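Long-range contacts in oxalate biosynthetic component 1 (Burkholderia thailandensis, PDB 5IKY), which probably makes oxalate in a quorum sensing-dependent pathway, as a bifunctional enzyme with serine hydrolase and lyase activities: residues D531-F535 with L690-R696; N703-L707 with F995-L1001; V55-I60 with Y159-V165. Numbering follows the deposited sequence.

Contact 1: D531-F535 with L690-R696; sequences DVALF and LVGIPCR
Asp531 and Arg696 form a salt bridge, with OD2 of Asp531 3.0 Å from NH1 of Arg696. The hydrogen bond in it is weak, at 125°. The same OD2 also takes a hydrogen bond from Asn706, whose ND2 bonds the carbonyl of Ile693 as well. Asp531 holds chi1 at 63° (p), and its OD1 makes a weak bond to the backbone N of Val532, 2.8 Å away. Residues 531-535 are one turn of helix 530-541, closed by Phe535 N to Asp531 O at 3.1 Å. Opposite it, Leu690 to Ile693 make a type I beta turn at the end of helix 682-690. Ile693 N lies 3.2 Å from Leu690 O. The CA atoms of Asp531 and Ile693 are 6.6 Å apart, those of Phe535 and Leu690 6.4 Å. Ile693 (m, t) points toward the helix, its CD1 4.1 Å from Phe535 CB. Phe535 (chi1 t) offers a ring face to Pro694, a CH-pi contact with CG 4.1 Å from the centroid. Leu534 CG and Leu690 CD2 meet at 4.3 Å. Apolar side chains pack helix 530-541 against the turn after helix 682-690, and the Asp531 carboxylate, shared by Arg696 and Asn706, has its charge met beside them.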
# COMPACT_ATOMS: atom_id res chain seq x y z
N ASP A 531 -16.45 -8.02 -0.65
CA ASP A 531 -16.81 -7.06 -1.69
C ASP A 531 -16.27 -7.49 -3.05
O ASP A 531 -16.92 -7.29 -4.08
CB ASP A 531 -16.32 -5.65 -1.32
CG ASP A 531 -14.80 -5.55 -1.23
OD1 ASP A 531 -14.15 -6.56 -0.88
OD2 ASP A 531 -14.26 -4.45 -1.49
N VAL A 532 -15.08 -8.09 -3.06
CA VAL A 532 -14.52 -8.66 -4.29
C VAL A 532 -15.39 -9.80 -4.78
O VAL A 532 -15.64 -9.94 -5.98
CB VAL A 532 -13.07 -9.15 -4.07
CG1 VAL A 532 -12.64 -10.11 -5.18
CG2 VAL A 532 -12.11 -7.97 -3.99
N ALA A 533 -15.87 -10.61 -3.84
CA ALA A 533 -16.74 -11.74 -4.17
C ALA A 533 -18.09 -11.26 -4.70
O ALA A 533 -18.66 -11.86 -5.61
CB ALA A 533 -16.95 -12.61 -2.95
N LEU A 534 -18.59 -10.16 -4.14
CA LEU A 534 -19.88 -9.63 -4.55
C LEU A 534 -19.83 -9.08 -5.97
O LEU A 534 -20.77 -9.27 -6.75
CB LEU A 534 -20.34 -8.53 -3.58
CG LEU A 534 -21.77 -8.02 -3.81
CD1 LEU A 534 -22.77 -9.16 -3.67
CD2 LEU A 534 -22.10 -6.89 -2.86
N PHE A 535 -18.73 -8.41 -6.31
CA PHE A 535 -18.55 -7.89 -7.66
C PHE A 535 -18.45 -9.01 -8.69
O PHE A 535 -19.03 -8.93 -9.78
CB PHE A 535 -17.31 -7.00 -7.74
CG PHE A 535 -17.14 -6.31 -9.07
CD1 PHE A 535 -17.80 -5.11 -9.33
CD2 PHE A 535 -16.34 -6.86 -10.06
CE1 PHE A 535 -17.66 -4.48 -10.56
CE2 PHE A 535 -16.20 -6.23 -11.28
CZ PHE A 535 -16.86 -5.04 -11.53
N LEU A 690 -21.68 -1.03 -6.35
CA LEU A 690 -20.98 -2.03 -7.15
C LEU A 690 -19.85 -1.44 -7.99
O LEU A 690 -18.74 -1.98 -8.02
CB LEU A 690 -21.96 -2.78 -8.05
CG LEU A 690 -22.85 -3.82 -7.36
CD1 LEU A 690 -23.85 -4.39 -8.35
CD2 LEU A 690 -22.01 -4.93 -6.75
N VAL A 691 -20.13 -0.34 -8.68
CA VAL A 691 -19.13 0.28 -9.55
C VAL A 691 -18.03 0.97 -8.75
O VAL A 691 -17.05 1.45 -9.31
CB VAL A 691 -19.76 1.29 -10.52
CG1 VAL A 691 -20.69 0.58 -11.49
CG2 VAL A 691 -20.49 2.38 -9.75
N GLY A 692 -18.22 1.03 -7.43
CA GLY A 692 -17.24 1.64 -6.55
C GLY A 692 -16.32 0.64 -5.88
O GLY A 692 -15.35 1.01 -5.22
N ILE A 693 -16.62 -0.65 -6.04
CA ILE A 693 -15.79 -1.70 -5.47
C ILE A 693 -14.39 -1.78 -6.12
O ILE A 693 -13.39 -1.86 -5.41
CB ILE A 693 -16.48 -3.08 -5.56
CG1 ILE A 693 -17.75 -3.09 -4.71
CG2 ILE A 693 -15.54 -4.19 -5.10
CD1 ILE A 693 -18.55 -4.37 -4.83
N PRO A 694 -14.31 -1.75 -7.47
CA PRO A 694 -12.95 -1.79 -8.02
C PRO A 694 -12.18 -0.51 -7.74
O PRO A 694 -12.76 0.57 -7.76
CB PRO A 694 -13.18 -1.96 -9.53
CG PRO A 694 -14.60 -2.39 -9.67
CD PRO A 694 -15.33 -1.76 -8.54
N CYS A 695 -10.88 -0.65 -7.48
CA CYS A 695 -9.98 0.49 -7.30
C CYS A 695 -10.45 1.44 -6.19
O CYS A 695 -10.56 2.65 -6.39
CB CYS A 695 -9.83 1.24 -8.61
SG CYS A 695 -9.26 0.19 -9.97
N ARG A 696 -10.70 0.87 -5.02
CA ARG A 696 -11.09 1.62 -3.83
C ARG A 696 -9.89 2.31 -3.18
O ARG A 696 -8.74 1.90 -3.39
CB ARG A 696 -11.73 0.68 -2.81
CG ARG A 696 -13.24 0.72 -2.72
CD ARG A 696 -13.71 -0.28 -1.67
NE ARG A 696 -12.95 -0.15 -0.43
CZ ARG A 696 -12.41 -1.17 0.24
NH1 ARG A 696 -12.56 -2.41 -0.20
NH2 ARG A 696 -11.73 -0.95 1.36

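Contact 2: N703-L707 with F995-L1001; sequences NVVNL and FNDVRSL
Residues 703-707 run through strand 704-705, half of a two-stranded antiparallel hairpin with strand 696-697. They then turn at Asn706, which has left-handed backbone angles (57/46). Residues 995-1001 lead from a loop into helix 998-1002, just after strand 988-992 of the large mixed sheet. This is a loop-to-helix connection of the alpha/beta-hydrolase region, and the hairpin of the cap-domain family region packs on it. The CA atoms of Val704 and Asn996 are 6.6 Å apart, those of Leu707 and Leu1001 8.1 Å.

Asp997 is the N-cap. Its OD1 accepts from Ser1000 N at 3.2 Å, and its OD2 takes the hydroxyl of Ser1000 OG at 2.8 Å. His1069 and Tyr1074 also bond this carboxylate. Leu1001 N bonds Asp997 O at 2.8 Å and closes the first turn.

The interface between the segments is largely apolar. Val704 (t) points at the connection. Its CG1 is 3.9 Å from Val998 CG1 and 4.3 Å from Leu1001 CD1, while its CG2 lies 4.0 Å from Phe995 CE2. The Phe995 ring (chi1 t) touches both Val704 and Leu707 (m, t). The ring edge meets Leu707 and also Asn703, whose OD1 is 4.0 Å from Phe995 CE2. Leu1001 has chi1 at -101°, between wells, and its backbone O accepts from Arg710. Leu707 touches both large side chains: CD1 is 3.7 Å from Phe995 CE1, and CD2 is 3.6 Å from Leu1001 CD1.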
# COMPACT_ATOMS: atom_id res chain seq x y z
N ASN A 703 -3.49 4.38 0.02
CA ASN A 703 -3.27 3.32 -0.96
C ASN A 703 -4.53 3.03 -1.77
O ASN A 703 -5.63 3.46 -1.41
CB ASN A 703 -2.80 2.05 -0.25
CG ASN A 703 -2.11 1.07 -1.18
OD1 ASN A 703 -1.56 1.46 -2.21
ND2 ASN A 703 -2.15 -0.21 -0.82
N VAL A 704 -4.37 2.31 -2.87
CA VAL A 704 -5.49 1.89 -3.70
C VAL A 704 -5.62 0.37 -3.66
O VAL A 704 -4.64 -0.34 -3.88
CB VAL A 704 -5.33 2.37 -5.16
CG1 VAL A 704 -6.58 2.06 -5.96
CG2 VAL A 704 -5.02 3.86 -5.20
N VAL A 705 -6.82 -0.12 -3.39
CA VAL A 705 -7.05 -1.55 -3.26
C VAL A 705 -8.02 -2.07 -4.32
O VAL A 705 -8.59 -1.29 -5.08
CB VAL A 705 -7.60 -1.90 -1.86
CG1 VAL A 705 -6.76 -1.24 -0.78
CG2 VAL A 705 -9.05 -1.47 -1.74
N ASN A 706 -8.19 -3.39 -4.36
CA ASN A 706 -9.04 -4.07 -5.34
C ASN A 706 -8.65 -3.75 -6.78
O ASN A 706 -9.50 -3.45 -7.62
CB ASN A 706 -10.52 -3.72 -5.11
CG ASN A 706 -11.03 -4.20 -3.77
OD1 ASN A 706 -10.47 -5.13 -3.18
ND2 ASN A 706 -12.11 -3.59 -3.29
N LEU A 707 -7.35 -3.82 -7.06
CA LEU A 707 -6.82 -3.54 -8.39
C LEU A 707 -6.91 -4.77 -9.29
O LEU A 707 -6.77 -4.66 -10.51
CB LEU A 707 -5.37 -3.07 -8.29
CG LEU A 707 -5.15 -1.78 -7.51
CD1 LEU A 707 -3.67 -1.48 -7.37
CD2 LEU A 707 -5.87 -0.64 -8.20
N PHE A 995 -1.31 6.68 -10.61
CA PHE A 995 -1.69 5.46 -9.89
C PHE A 995 -2.86 5.70 -8.95
O PHE A 995 -3.73 4.84 -8.79
CB PHE A 995 -0.50 4.91 -9.11
CG PHE A 995 -0.86 3.84 -8.13
CD1 PHE A 995 -1.22 2.57 -8.56
CD2 PHE A 995 -0.83 4.09 -6.76
CE1 PHE A 995 -1.55 1.58 -7.66
CE2 PHE A 995 -1.16 3.10 -5.85
CZ PHE A 995 -1.52 1.85 -6.30
N ASN A 996 -2.90 6.88 -8.33
CA ASN A 996 -3.97 7.20 -7.40
C ASN A 996 -5.18 7.79 -8.10
O ASN A 996 -6.15 8.19 -7.46
CB ASN A 996 -3.47 8.18 -6.33
CG ASN A 996 -2.79 9.38 -6.92
OD1 ASN A 996 -2.05 9.27 -7.89
ND2 ASN A 996 -3.03 10.55 -6.33
N ASP A 997 -5.13 7.85 -9.43
CA ASP A 997 -6.29 8.25 -10.21
C ASP A 997 -7.24 7.06 -10.30
O ASP A 997 -7.26 6.34 -11.30
CB ASP A 997 -5.88 8.73 -11.60
CG ASP A 997 -7.00 9.45 -12.33
OD1 ASP A 997 -8.17 9.31 -11.91
OD2 ASP A 997 -6.72 10.15 -13.32
N VAL A 998 -8.02 6.86 -9.24
CA VAL A 998 -8.85 5.68 -9.12
C VAL A 998 -9.96 5.62 -10.17
O VAL A 998 -10.39 4.54 -10.57
CB VAL A 998 -9.48 5.58 -7.71
CG1 VAL A 998 -8.39 5.40 -6.67
CG2 VAL A 998 -10.31 6.81 -7.40
N ARG A 999 -10.41 6.79 -10.63
CA ARG A 999 -11.46 6.82 -11.64
C ARG A 999 -10.90 6.42 -13.00
O ARG A 999 -11.58 5.73 -13.78
CB ARG A 999 -12.12 8.20 -11.73
CG ARG A 999 -13.50 8.15 -12.37
CD ARG A 999 -14.08 9.54 -12.60
NE ARG A 999 -15.38 9.45 -13.26
CZ ARG A 999 -15.93 10.42 -13.99
NH1 ARG A 999 -15.28 11.57 -14.16
NH2 ARG A 999 -17.12 10.25 -14.54
N SER A 1000 -9.67 6.83 -13.29
CA SER A 1000 -8.98 6.40 -14.50
C SER A 1000 -8.59 4.93 -14.40
O SER A 1000 -8.65 4.20 -15.39
CB SER A 1000 -7.75 7.25 -14.76
OG SER A 1000 -8.11 8.58 -15.10
N LEU A 1001 -8.18 4.51 -13.20
CA LEU A 1001 -7.82 3.11 -12.98
C LEU A 1001 -9.02 2.19 -13.19
O LEU A 1001 -8.92 1.18 -13.87
CB LEU A 1001 -7.26 2.92 -11.57
CG LEU A 1001 -5.73 2.83 -11.47
CD1 LEU A 1001 -5.33 2.45 -10.06
CD2 LEU A 1001 -5.18 1.84 -12.47

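Contact 3: V55-I60 with Y159-V165; sequences VPAGGI and YLSPDFV
Tyr159 lays its ring beside the backbone of Gly59 and the side chain of Val55. Its OH is 3.6 Å from both Gly59 CA and Val55 CG1. The motif is an antiparallel pair of strands 60-64 and 156-160, the latter leading into an N-capped helix, in the N-terminal domain family region. Ile60 and Leu160 are a hydrogen-bonded pair with CA atoms 5.4 Å apart. Leu160 N bonds Ile60 O at 2.9 Å, and Ile60 N bonds Leu160 O at 3.1 Å. Strand 60-64 lies between 156-160 and 185-186. Ser161 (chi1 p) is the N-cap of helix 162-172, though its OG bonds Phe164 N only weakly at 3.5 Å. Gly59 CA comes within 4.0 Å of Pro162 CA. A CB on Gly59 would clash with Tyr159 OH and Leu160 O. Gly58, at phi 117°, has angles that call for glycine. Pro162 fills the bend of the loop, its CD 3.5 Å from Val55 CG2 and its CG 3.4 Å from Pro56 O. Ile60 (p, t) and Leu160 (m, t) share a sheet face, where Ile60 also packs on helix 176-181. Val165 (t) sets its CG2 3.8 Å from Ile60 CG2 and 3.3 Å from Gly58 O.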
# COMPACT_ATOMS: atom_id res chain seq x y z
N VAL A 55 30.05 -6.51 35.22
CA VAL A 55 31.21 -6.42 34.35
C VAL A 55 32.33 -5.64 35.04
O VAL A 55 32.08 -4.64 35.72
CB VAL A 55 30.81 -5.76 32.99
CG1 VAL A 55 30.44 -4.29 33.17
CG2 VAL A 55 31.90 -5.93 31.96
N PRO A 56 33.58 -6.13 34.92
CA PRO A 56 34.71 -5.44 35.55
C PRO A 56 35.07 -4.13 34.87
O PRO A 56 34.49 -3.77 33.84
CB PRO A 56 35.86 -6.45 35.40
CG PRO A 56 35.47 -7.30 34.23
CD PRO A 56 33.97 -7.41 34.31
N ALA A 57 36.03 -3.41 35.44
CA ALA A 57 36.52 -2.17 34.85
C ALA A 57 37.23 -2.45 33.53
O ALA A 57 37.60 -3.59 33.24
CB ALA A 57 37.46 -1.46 35.81
N GLY A 58 37.40 -1.41 32.71
CA GLY A 58 38.09 -1.55 31.45
C GLY A 58 37.24 -1.27 30.22
O GLY A 58 37.76 -1.22 29.11
N GLY A 59 35.94 -1.08 30.42
CA GLY A 59 35.04 -0.76 29.33
C GLY A 59 35.00 0.73 29.02
O GLY A 59 35.38 1.55 29.86
N ILE A 60 34.54 1.08 27.82
CA ILE A 60 34.46 2.48 27.42
C ILE A 60 33.01 2.92 27.23
O ILE A 60 32.14 2.10 26.93
CB ILE A 60 35.23 2.74 26.11
CG1 ILE A 60 34.63 1.93 24.96
CG2 ILE A 60 36.70 2.42 26.29
CD1 ILE A 60 35.35 2.12 23.66
N TYR A 159 27.78 2.01 25.66
CA TYR A 159 28.87 1.38 26.39
C TYR A 159 29.39 0.14 25.67
O TYR A 159 28.63 -0.56 25.01
CB TYR A 159 28.41 1.02 27.81
CG TYR A 159 29.38 0.17 28.60
CD1 TYR A 159 29.28 -1.22 28.58
CD2 TYR A 159 30.38 0.74 29.36
CE1 TYR A 159 30.15 -2.00 29.30
CE2 TYR A 159 31.26 -0.03 30.09
CZ TYR A 159 31.14 -1.41 30.05
OH TYR A 159 32.01 -2.19 30.77
N LEU A 160 30.68 -0.11 25.80
CA LEU A 160 31.28 -1.33 25.27
C LEU A 160 32.07 -2.03 26.38
O LEU A 160 32.83 -1.40 27.11
CB LEU A 160 32.19 -1.03 24.08
CG LEU A 160 31.50 -0.58 22.80
CD1 LEU A 160 32.51 -0.24 21.72
CD2 LEU A 160 30.54 -1.65 22.32
N SER A 161 31.87 -3.34 26.49
CA SER A 161 32.51 -4.14 27.53
C SER A 161 34.04 -4.14 27.41
O SER A 161 34.58 -3.89 26.33
CB SER A 161 31.99 -5.57 27.49
OG SER A 161 32.35 -6.20 26.27
N PRO A 162 34.73 -4.40 28.53
CA PRO A 162 36.19 -4.56 28.54
C PRO A 162 36.65 -5.52 27.46
O PRO A 162 37.68 -5.30 26.82
CB PRO A 162 36.47 -5.15 29.93
CG PRO A 162 35.24 -4.91 30.75
CD PRO A 162 34.19 -4.27 29.89
N ASP A 163 35.87 -6.58 27.25
CA ASP A 163 36.15 -7.58 26.23
C ASP A 163 36.26 -6.93 24.85
O ASP A 163 37.15 -7.27 24.07
CB ASP A 163 35.06 -8.65 26.23
CG ASP A 163 35.55 -9.98 25.68
OD1 ASP A 163 36.08 -10.79 26.47
OD2 ASP A 163 35.40 -10.21 24.46
N PHE A 164 35.35 -6.00 24.56
CA PHE A 164 35.41 -5.24 23.32
C PHE A 164 36.68 -4.39 23.24
O PHE A 164 37.35 -4.36 22.21
CB PHE A 164 34.18 -4.33 23.18
CG PHE A 164 33.02 -4.98 22.49
CD1 PHE A 164 33.00 -5.12 21.12
CD2 PHE A 164 31.93 -5.44 23.22
CE1 PHE A 164 31.93 -5.71 20.48
CE2 PHE A 164 30.86 -6.04 22.59
CZ PHE A 164 30.86 -6.17 21.21
N VAL A 165 36.99 -3.72 24.34
CA VAL A 165 38.12 -2.79 24.39
C VAL A 165 39.46 -3.50 24.18
O VAL A 165 40.31 -3.02 23.44
CB VAL A 165 38.15 -2.02 25.73
CG1 VAL A 165 39.27 -1.00 25.73
CG2 VAL A 165 36.80 -1.35 25.97

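Along the chain, contact 3 closes first, then contact 1, then contact 2. Contacts 1 and 2 are neighbours, with centres about 12 Å apart. They share the two-stranded hairpin: Arg696 of contact 1 pairs by backbone with Val705 of contact 2, and Asn706 probably bonds Asp531. The hairpin thus lies between helix 530-541 and helix 998-1002. It links the cap-domain family region to the hydrolase-like C-terminal region. Contact 3 is remote, its centre about 61 Å from that of contact 1 and 56 Å from that of contact 2. Both segments of contact 3 fall in the N-terminal domain family region, so it ties that region to itself. It touches neither of the other two contacts.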